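Local coordinates for 2L protein (Yaba-like disease virus, PDB 3IT8) that binds tumour necrosis factor and is a poxvirus relative of MHC class I molecules, at residues R119-G123 with L155-Y160; T88-I94 with G108-N114. The contacts are given in a common frame with arbitrary orientation. Residues are numbered along the deposited sequence.

Interaction 1. Residues R119-G123 with L155-Y160; sequences RYHTG and LGGFEY
Residues 119-121 are extended (phi/psi near -100/125), part of strand 115-121. T122 then turns into a helical-range conformation (-56/-36). Residues 155-160 are a piece of helix with a wider pi-type turn, although E159 N to L155 O (3.0 Å) and Y160 N to G156 O (2.7 Å) keep i to i+4 hydrogen bonds. The two short axes cross at -72° and approach to 9.3 Å. The nearest CA pair is T122 with G156, 6.1 Å apart. Y120 takes a t rotamer (chi1 -178°), which sends its ring across to the helix. There Y120 CE2 comes 3.3 Å from G156 CA, and Y120 CB packs 3.9 Å from L155 CD2. An ideal CB on G156 would lie 2.8 Å from Y120 OH, so the missing side chain makes room for the ring. E159, t at chi1 and chi2, reaches back with OE1 3.5 Å from Y120 CD2, at the ring edge. T122 CG2 approaches the edge of the Y160 ring, 3.3 Å from CD1. The ring of Y120 also meets F127 edge-to-face. This is a helix lying over a beta sheet, the relation of the alpha2 helix to the floor of an MHC class I platform. Farther out, Y160 OH makes a weak hydrogen bond to a basic side chain of tumour necrosis factor. E159 OE2 lies 3.2 Å from Y120 O, but both atoms are acceptors; the segments share no hydrogen bond, and what they do share is van der Waals packing, of Y120 on L155 and G156 and of the T122 methyl on Y160.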
ATOM      1  N   ARG D 119       7.369  -6.688  38.563  1.00 48.88           N
ATOM      2  CA  ARG D 119       6.650  -6.033  37.469  1.00 48.88           C
ATOM      3  C   ARG D 119       6.537  -6.988  36.282  1.00 48.88           C
ATOM      4  O   ARG D 119       7.502  -7.652  35.923  1.00 48.88           O
ATOM      5  CB  ARG D 119       7.426  -4.769  37.088  1.00 55.60           C
ATOM      6  CG  ARG D 119       7.031  -4.106  35.805  1.00 48.72           C
ATOM      7  CD  ARG D 119       7.957  -2.926  35.512  1.00 48.72           C
ATOM      8  NE  ARG D 119       7.766  -1.813  36.431  1.00 48.72           N
ATOM      9  CZ  ARG D 119       8.621  -1.472  37.388  1.00 48.72           C
ATOM     10  NH1 ARG D 119       9.739  -2.163  37.550  1.00 48.72           N
ATOM     11  NH2 ARG D 119       8.353  -0.440  38.181  1.00 48.72           N
ATOM     12  N   TYR D 120       5.361  -7.066  35.678  1.00 49.33           N
ATOM     13  CA  TYR D 120       5.150  -7.976  34.557  1.00 49.33           C
ATOM     14  C   TYR D 120       5.432  -7.297  33.234  1.00 49.33           C
ATOM     15  O   TYR D 120       4.827  -6.277  32.921  1.00 49.33           O
ATOM     16  CB  TYR D 120       3.715  -8.486  34.541  1.00 40.60           C
ATOM     17  CG  TYR D 120       3.435  -9.480  33.441  1.00 38.07           C
ATOM     18  CD1 TYR D 120       3.798 -10.821  33.577  1.00 38.07           C
ATOM     19  CD2 TYR D 120       2.859  -9.076  32.233  1.00 38.07           C
ATOM     20  CE1 TYR D 120       3.601 -11.735  32.528  1.00 38.07           C
ATOM     21  CE2 TYR D 120       2.660  -9.983  31.188  1.00 38.07           C
ATOM     22  CZ  TYR D 120       3.036 -11.302  31.348  1.00 38.07           C
ATOM     23  OH  TYR D 120       2.860 -12.197  30.332  1.00 38.07           O
ATOM     24  N   HIS D 121       6.345  -7.865  32.452  1.00 70.80           N
ATOM     25  CA  HIS D 121       6.687  -7.286  31.157  1.00 70.80           C
ATOM     26  C   HIS D 121       6.035  -8.013  29.999  1.00 70.80           C
ATOM     27  O   HIS D 121       6.231  -9.208  29.789  1.00 70.80           O
ATOM     28  CB  HIS D 121       8.205  -7.236  30.967  1.00133.31           C
ATOM     29  CG  HIS D 121       8.868  -6.157  31.767  1.00114.04           C
ATOM     30  ND1 HIS D 121       8.541  -4.825  31.628  1.00114.04           N
ATOM     31  CD2 HIS D 121       9.814  -6.213  32.734  1.00114.04           C
ATOM     32  CE1 HIS D 121       9.256  -4.107  32.475  1.00114.04           C
ATOM     33  NE2 HIS D 121      10.037  -4.925  33.158  1.00114.04           N
ATOM     34  N   THR D 122       5.236  -7.258  29.262  1.00 59.42           N
ATOM     35  CA  THR D 122       4.511  -7.753  28.106  1.00 59.42           C
ATOM     36  C   THR D 122       5.435  -8.373  27.066  1.00 59.42           C
ATOM     37  O   THR D 122       5.079  -9.354  26.416  1.00 59.42           O
ATOM     38  CB  THR D 122       3.713  -6.602  27.477  1.00 62.84           C
ATOM     39  OG1 THR D 122       2.367  -6.656  27.956  1.00 55.37           O
ATOM     40  CG2 THR D 122       3.740  -6.670  25.966  1.00 55.37           C
ATOM     41  N   GLY D 123       6.619  -7.793  26.909  1.00 55.08           N
ATOM     42  CA  GLY D 123       7.570  -8.310  25.941  1.00 55.08           C
ATOM     43  C   GLY D 123       8.130  -9.675  26.302  1.00 55.08           C
ATOM     44  O   GLY D 123       7.910 -10.654  25.591  1.00 55.08           O
ATOM     45  N   LEU D 155      -3.502 -11.398  33.141  1.00 36.29           N
ATOM     46  CA  LEU D 155      -2.703 -10.222  33.445  1.00 36.29           C
ATOM     47  C   LEU D 155      -1.985  -9.707  32.211  1.00 36.29           C
ATOM     48  O   LEU D 155      -2.072  -8.522  31.865  1.00 36.29           O
ATOM     49  CB  LEU D 155      -1.691 -10.535  34.548  1.00 56.75           C
ATOM     50  CG  LEU D 155      -0.675  -9.428  34.830  1.00 24.88           C
ATOM     51  CD1 LEU D 155      -1.375  -8.156  35.281  1.00 24.88           C
ATOM     52  CD2 LEU D 155       0.303  -9.906  35.893  1.00 24.88           C
ATOM     53  N   GLY D 156      -1.273 -10.594  31.539  1.00 50.51           N
ATOM     54  CA  GLY D 156      -0.563 -10.178  30.349  1.00 50.51           C
ATOM     55  C   GLY D 156      -1.493  -9.611  29.290  1.00 50.51           C
ATOM     56  O   GLY D 156      -1.215  -8.562  28.708  1.00 50.51           O
ATOM     57  N   GLY D 157      -2.602 -10.300  29.035  1.00 39.18           N
ATOM     58  CA  GLY D 157      -3.531  -9.831  28.030  1.00 39.18           C
ATOM     59  C   GLY D 157      -4.087  -8.447  28.302  1.00 39.18           C
ATOM     60  O   GLY D 157      -4.104  -7.578  27.414  1.00 39.18           O
ATOM     61  N   PHE D 158      -4.541  -8.242  29.535  1.00 42.35           N
ATOM     62  CA  PHE D 158      -5.124  -6.981  29.949  1.00 42.35           C
ATOM     63  C   PHE D 158      -4.108  -5.870  29.758  1.00 42.35           C
ATOM     64  O   PHE D 158      -4.429  -4.788  29.235  1.00 42.35           O
ATOM     65  CB  PHE D 158      -5.519  -7.062  31.416  1.00 39.15           C
ATOM     66  CG  PHE D 158      -6.365  -5.914  31.880  1.00 34.98           C
ATOM     67  CD1 PHE D 158      -7.611  -5.674  31.312  1.00 34.98           C
ATOM     68  CD2 PHE D 158      -5.926  -5.086  32.907  1.00 34.98           C
ATOM     69  CE1 PHE D 158      -8.409  -4.623  31.763  1.00 34.98           C
ATOM     70  CE2 PHE D 158      -6.715  -4.036  33.364  1.00 34.98           C
ATOM     71  CZ  PHE D 158      -7.961  -3.801  32.792  1.00 34.98           C
ATOM     72  N   GLU D 159      -2.874  -6.151  30.173  1.00 35.15           N
ATOM     73  CA  GLU D 159      -1.805  -5.175  30.084  1.00 35.15           C
ATOM     74  C   GLU D 159      -1.371  -4.948  28.644  1.00 35.15           C
ATOM     75  O   GLU D 159      -0.997  -3.847  28.262  1.00 35.15           O
ATOM     76  CB  GLU D 159      -0.609  -5.621  30.918  1.00 91.99           C
ATOM     77  CG  GLU D 159       0.302  -4.478  31.312  1.00 76.22           C
ATOM     78  CD  GLU D 159       1.559  -4.944  32.002  1.00 76.22           C
ATOM     79  OE1 GLU D 159       1.490  -5.882  32.821  1.00 76.22           O
ATOM     80  OE2 GLU D 159       2.621  -4.358  31.736  1.00 76.22           O
ATOM     81  N   TYR D 160      -1.434  -5.989  27.833  1.00 42.83           N
ATOM     82  CA  TYR D 160      -1.020  -5.857  26.453  1.00 42.83           C
ATOM     83  C   TYR D 160      -1.967  -5.019  25.608  1.00 42.83           C
ATOM     84  O   TYR D 160      -1.533  -4.300  24.714  1.00 42.83           O
ATOM     85  CB  TYR D 160      -0.885  -7.224  25.807  1.00 48.68           C
ATOM     86  CG  TYR D 160      -0.376  -7.139  24.390  1.00 43.38           C
ATOM     87  CD1 TYR D 160       0.966  -6.849  24.128  1.00 43.38           C
ATOM     88  CD2 TYR D 160      -1.237  -7.317  23.301  1.00 43.38           C
ATOM     89  CE1 TYR D 160       1.445  -6.737  22.823  1.00 43.38           C
ATOM     90  CE2 TYR D 160      -0.767  -7.204  21.988  1.00 43.38           C
ATOM     91  CZ  TYR D 160       0.578  -6.909  21.759  1.00 43.38           C
ATOM     92  OH  TYR D 160       1.043  -6.747  20.468  1.00 43.38           O
TER

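Interaction 2. Residues T88-I94 with G108-N114; sequences TTSLSLI and GYVETAN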
ATOM      1  N   THR D  88       4.897 -11.252  54.996  1.00 63.50           N
ATOM      2  CA  THR D  88       4.180 -10.003  54.786  1.00 63.50           C
ATOM      3  C   THR D  88       2.730 -10.102  55.203  1.00 63.50           C
ATOM      4  O   THR D  88       2.153 -11.192  55.235  1.00 63.50           O
ATOM      5  CB  THR D  88       4.205  -9.592  53.305  1.00 76.17           C
ATOM      6  OG1 THR D  88       5.559  -9.525  52.845  1.00 76.17           O
ATOM      7  CG2 THR D  88       3.552  -8.240  53.122  1.00 76.17           C
ATOM      8  N   THR D  89       2.149  -8.946  55.501  1.00 64.07           N
ATOM      9  CA  THR D  89       0.757  -8.838  55.915  1.00 64.07           C
ATOM     10  C   THR D  89      -0.193  -9.081  54.756  1.00 64.07           C
ATOM     11  O   THR D  89      -1.212  -9.772  54.902  1.00 64.07           O
ATOM     12  CB  THR D  89       0.448  -7.444  56.423  1.00106.96           C
ATOM     13  OG1 THR D  89       1.448  -7.056  57.362  1.00 66.66           O
ATOM     14  CG2 THR D  89      -0.916  -7.412  57.078  1.00 66.66           C
ATOM     15  N   SER D  90       0.139  -8.500  53.603  1.00 70.11           N
ATOM     16  CA  SER D  90      -0.700  -8.627  52.418  1.00 70.11           C
ATOM     17  C   SER D  90       0.053  -8.609  51.095  1.00 70.11           C
ATOM     18  O   SER D  90       1.248  -8.323  51.041  1.00 70.11           O
ATOM     19  CB  SER D  90      -1.728  -7.504  52.404  1.00 76.58           C
ATOM     20  OG  SER D  90      -1.068  -6.255  52.304  1.00 49.10           O
ATOM     21  N   LEU D  91      -0.692  -8.898  50.028  1.00 42.81           N
ATOM     22  CA  LEU D  91      -0.179  -8.949  48.666  1.00 42.81           C
ATOM     23  C   LEU D  91      -1.175  -8.238  47.760  1.00 42.81           C
ATOM     24  O   LEU D  91      -2.386  -8.372  47.925  1.00 42.81           O
ATOM     25  CB  LEU D  91      -0.030 -10.404  48.231  1.00 67.77           C
ATOM     26  CG  LEU D  91       0.770 -10.642  46.959  1.00 43.90           C
ATOM     27  CD1 LEU D  91       2.165 -10.067  47.131  1.00 43.90           C
ATOM     28  CD2 LEU D  91       0.857 -12.137  46.683  1.00 43.90           C
ATOM     29  N   SER D  92      -0.666  -7.467  46.812  1.00 38.37           N
ATOM     30  CA  SER D  92      -1.527  -6.729  45.889  1.00 38.37           C
ATOM     31  C   SER D  92      -1.130  -6.860  44.420  1.00 38.37           C
ATOM     32  O   SER D  92       0.060  -6.858  44.070  1.00 38.37           O
ATOM     33  CB  SER D  92      -1.544  -5.239  46.233  1.00 28.88           C
ATOM     34  OG  SER D  92      -2.167  -4.990  47.470  1.00 31.03           O
ATOM     35  N   LEU D  93      -2.137  -6.974  43.559  1.00 37.25           N
ATOM     36  CA  LEU D  93      -1.909  -7.060  42.123  1.00 37.25           C
ATOM     37  C   LEU D  93      -2.425  -5.751  41.534  1.00 37.25           C
ATOM     38  O   LEU D  93      -3.625  -5.533  41.443  1.00 37.25           O
ATOM     39  CB  LEU D  93      -2.665  -8.229  41.520  1.00 54.14           C
ATOM     40  CG  LEU D  93      -2.541  -8.275  39.994  1.00 38.13           C
ATOM     41  CD1 LEU D  93      -1.079  -8.386  39.621  1.00 38.13           C
ATOM     42  CD2 LEU D  93      -3.342  -9.449  39.414  1.00 38.13           C
ATOM     43  N   ILE D  94      -1.513  -4.868  41.153  1.00 36.54           N
ATOM     44  CA  ILE D  94      -1.884  -3.570  40.601  1.00 36.54           C
ATOM     45  C   ILE D  94      -1.732  -3.591  39.092  1.00 36.54           C
ATOM     46  O   ILE D  94      -0.646  -3.802  38.566  1.00 36.54           O
ATOM     47  CB  ILE D  94      -0.981  -2.450  41.168  1.00 53.02           C
ATOM     48  CG1 ILE D  94      -1.016  -2.468  42.694  1.00 36.06           C
ATOM     49  CG2 ILE D  94      -1.444  -1.097  40.665  1.00 36.06           C
ATOM     50  CD1 ILE D  94      -2.390  -2.379  43.263  1.00 36.06           C
ATOM     51  N   GLY D 108       1.300  -3.577  35.188  1.00 43.84           N
ATOM     52  CA  GLY D 108       0.816  -4.744  35.891  1.00 43.84           C
ATOM     53  C   GLY D 108       1.960  -5.191  36.761  1.00 43.84           C
ATOM     54  O   GLY D 108       2.948  -5.720  36.254  1.00 43.84           O
ATOM     55  N   TYR D 109       1.854  -4.957  38.060  1.00 38.20           N
ATOM     56  CA  TYR D 109       2.902  -5.362  38.974  1.00 38.20           C
ATOM     57  C   TYR D 109       2.331  -5.878  40.283  1.00 38.20           C
ATOM     58  O   TYR D 109       1.149  -5.691  40.578  1.00 38.20           O
ATOM     59  CB  TYR D 109       3.842  -4.198  39.225  1.00 52.81           C
ATOM     60  CG  TYR D 109       3.182  -2.994  39.848  1.00 36.60           C
ATOM     61  CD1 TYR D 109       3.070  -2.867  41.238  1.00 36.60           C
ATOM     62  CD2 TYR D 109       2.741  -1.934  39.052  1.00 36.60           C
ATOM     63  CE1 TYR D 109       2.552  -1.712  41.813  1.00 36.60           C
ATOM     64  CE2 TYR D 109       2.215  -0.771  39.618  1.00 36.60           C
ATOM     65  CZ  TYR D 109       2.128  -0.665  40.995  1.00 36.60           C
ATOM     66  OH  TYR D 109       1.646   0.496  41.549  1.00 36.60           O
ATOM     67  N   VAL D 110       3.181  -6.540  41.059  1.00 47.03           N
ATOM     68  CA  VAL D 110       2.780  -7.105  42.328  1.00 47.03           C
ATOM     69  C   VAL D 110       3.555  -6.410  43.421  1.00 47.03           C
ATOM     70  O   VAL D 110       4.773  -6.359  43.357  1.00 47.03           O
ATOM     71  CB  VAL D 110       3.098  -8.622  42.365  1.00 35.35           C
ATOM     72  CG1 VAL D 110       2.940  -9.169  43.780  1.00 26.84           C
ATOM     73  CG2 VAL D 110       2.178  -9.363  41.415  1.00 26.84           C
ATOM     74  N   GLU D 111       2.857  -5.847  44.402  1.00 40.08           N
ATOM     75  CA  GLU D 111       3.535  -5.215  45.524  1.00 40.08           C
ATOM     76  C   GLU D 111       3.139  -5.903  46.830  1.00 40.08           C
ATOM     77  O   GLU D 111       2.118  -6.586  46.915  1.00 40.08           O
ATOM     78  CB  GLU D 111       3.251  -3.719  45.598  1.00 80.28           C
ATOM     79  CG  GLU D 111       1.808  -3.362  45.635  1.00 66.88           C
ATOM     80  CD  GLU D 111       1.602  -1.866  45.734  1.00 66.88           C
ATOM     81  OE1 GLU D 111       2.360  -1.115  45.068  1.00 66.88           O
ATOM     82  OE2 GLU D 111       0.671  -1.444  46.466  1.00 66.88           O
ATOM     83  N   THR D 112       3.980  -5.715  47.838  1.00 61.18           N
ATOM     84  CA  THR D 112       3.815  -6.310  49.153  1.00 61.18           C
ATOM     85  C   THR D 112       3.638  -5.193  50.161  1.00 61.18           C
ATOM     86  O   THR D 112       3.858  -4.033  49.840  1.00 61.18           O
ATOM     87  CB  THR D 112       5.072  -7.155  49.468  1.00 85.22           C
ATOM     88  OG1 THR D 112       4.788  -8.533  49.215  1.00 64.15           O
ATOM     89  CG2 THR D 112       5.541  -6.968  50.880  1.00 64.15           C
ATOM     90  N   ALA D 113       3.213  -5.524  51.373  1.00 60.17           N
ATOM     91  CA  ALA D 113       3.046  -4.493  52.392  1.00 60.17           C
ATOM     92  C   ALA D 113       4.414  -3.839  52.642  1.00 60.17           C
ATOM     93  O   ALA D 113       4.495  -2.710  53.127  1.00 60.17           O
ATOM     94  CB  ALA D 113       2.506  -5.110  53.681  1.00 90.01           C
ATOM     95  N   ASN D 114       5.483  -4.558  52.287  1.00 69.72           N
ATOM     96  CA  ASN D 114       6.852  -4.085  52.462  1.00 69.72           C
ATOM     97  C   ASN D 114       7.334  -3.247  51.287  1.00 69.72           C
ATOM     98  O   ASN D 114       8.394  -2.624  51.362  1.00 69.72           O
ATOM     99  CB  ASN D 114       7.803  -5.261  52.655  1.00138.44           C
ATOM    100  CG  ASN D 114       7.364  -6.175  53.766  1.00 80.29           C
ATOM    101  OD1 ASN D 114       7.079  -5.725  54.882  1.00 80.29           O
ATOM    102  ND2 ASN D 114       7.305  -7.471  53.476  1.00 80.29           N
TER
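The ring of Y109 lies with one face against I94: I94 CB sits 3.8 Å from the ring centroid and 19° off its normal, a CH-pi contact, and is 3.6 Å from Y109 CZ. The p rotamer of Y109 (chi1 61°) folds the ring over its cross-strand neighbour, in a hydrogen-bonded pair closed by I94 N to Y109 O and Y109 N to I94 O, both 2.8 Å. Two residues on, S92 and E111 repeat the pattern, with S92 N to E111 O at 2.9 Å and E111 N to S92 O at 3.0 Å. Beyond them the pairing frays: A113 N to S90 O, at 3.4 Å and 140°, is weak. The segments' axes run antiparallel at 161°, 4.8 Å apart. They are the two arms of a beta hairpin, strands 90-100 and 103-112, in the middle of the eight-stranded floor of an MHC class I-like platform. The alternating, non-hydrogen-bonded pairs L91 with T112 and L93 with V110 send side chains to the face that helix 61-82 lies on, where M73 touches both leucines. L91 CD1 meets V110 CG1 at 3.6 Å, and L93 CD1 meets V110 CG2 at 3.8 Å. The opposite face carries S92, E111, I94 and Y109. There S92 OG is hydrogen-bonded to T8 OG1 of strand 2-10, while E111 OE1 bonds Y243 OH and Y109 touches E247 and P248, residues of the Ig-like part. I94 also touches the glycan carried by N6. At the far end T88 CG2 packs 3.3 Å from A113 CB, while T88 OG1 is hydrogen-bonded to T86 O.

From the N terminus, interaction 2 comes first: 88-94 pairs with 108-114 and closes a hairpin whose 13 intervening residues are nearly all strand. The chain then turns into strand 115-121, and interaction 1 closes a longer loop of 31 residues, through strand 126-129 and into helix 148-174, by setting 119-123 against 155-160. The two loops lie in series and neither nests nor crosses. Their centres are 16 Å apart, yet they meet at neighbouring strands: Y120 N to G108 O, 2.8 Å, is a probable hydrogen bond, and L155 CD1 packs 4.1 Å from G108 CA. Together they connect the hairpin, the next strand and the helix above the sheet.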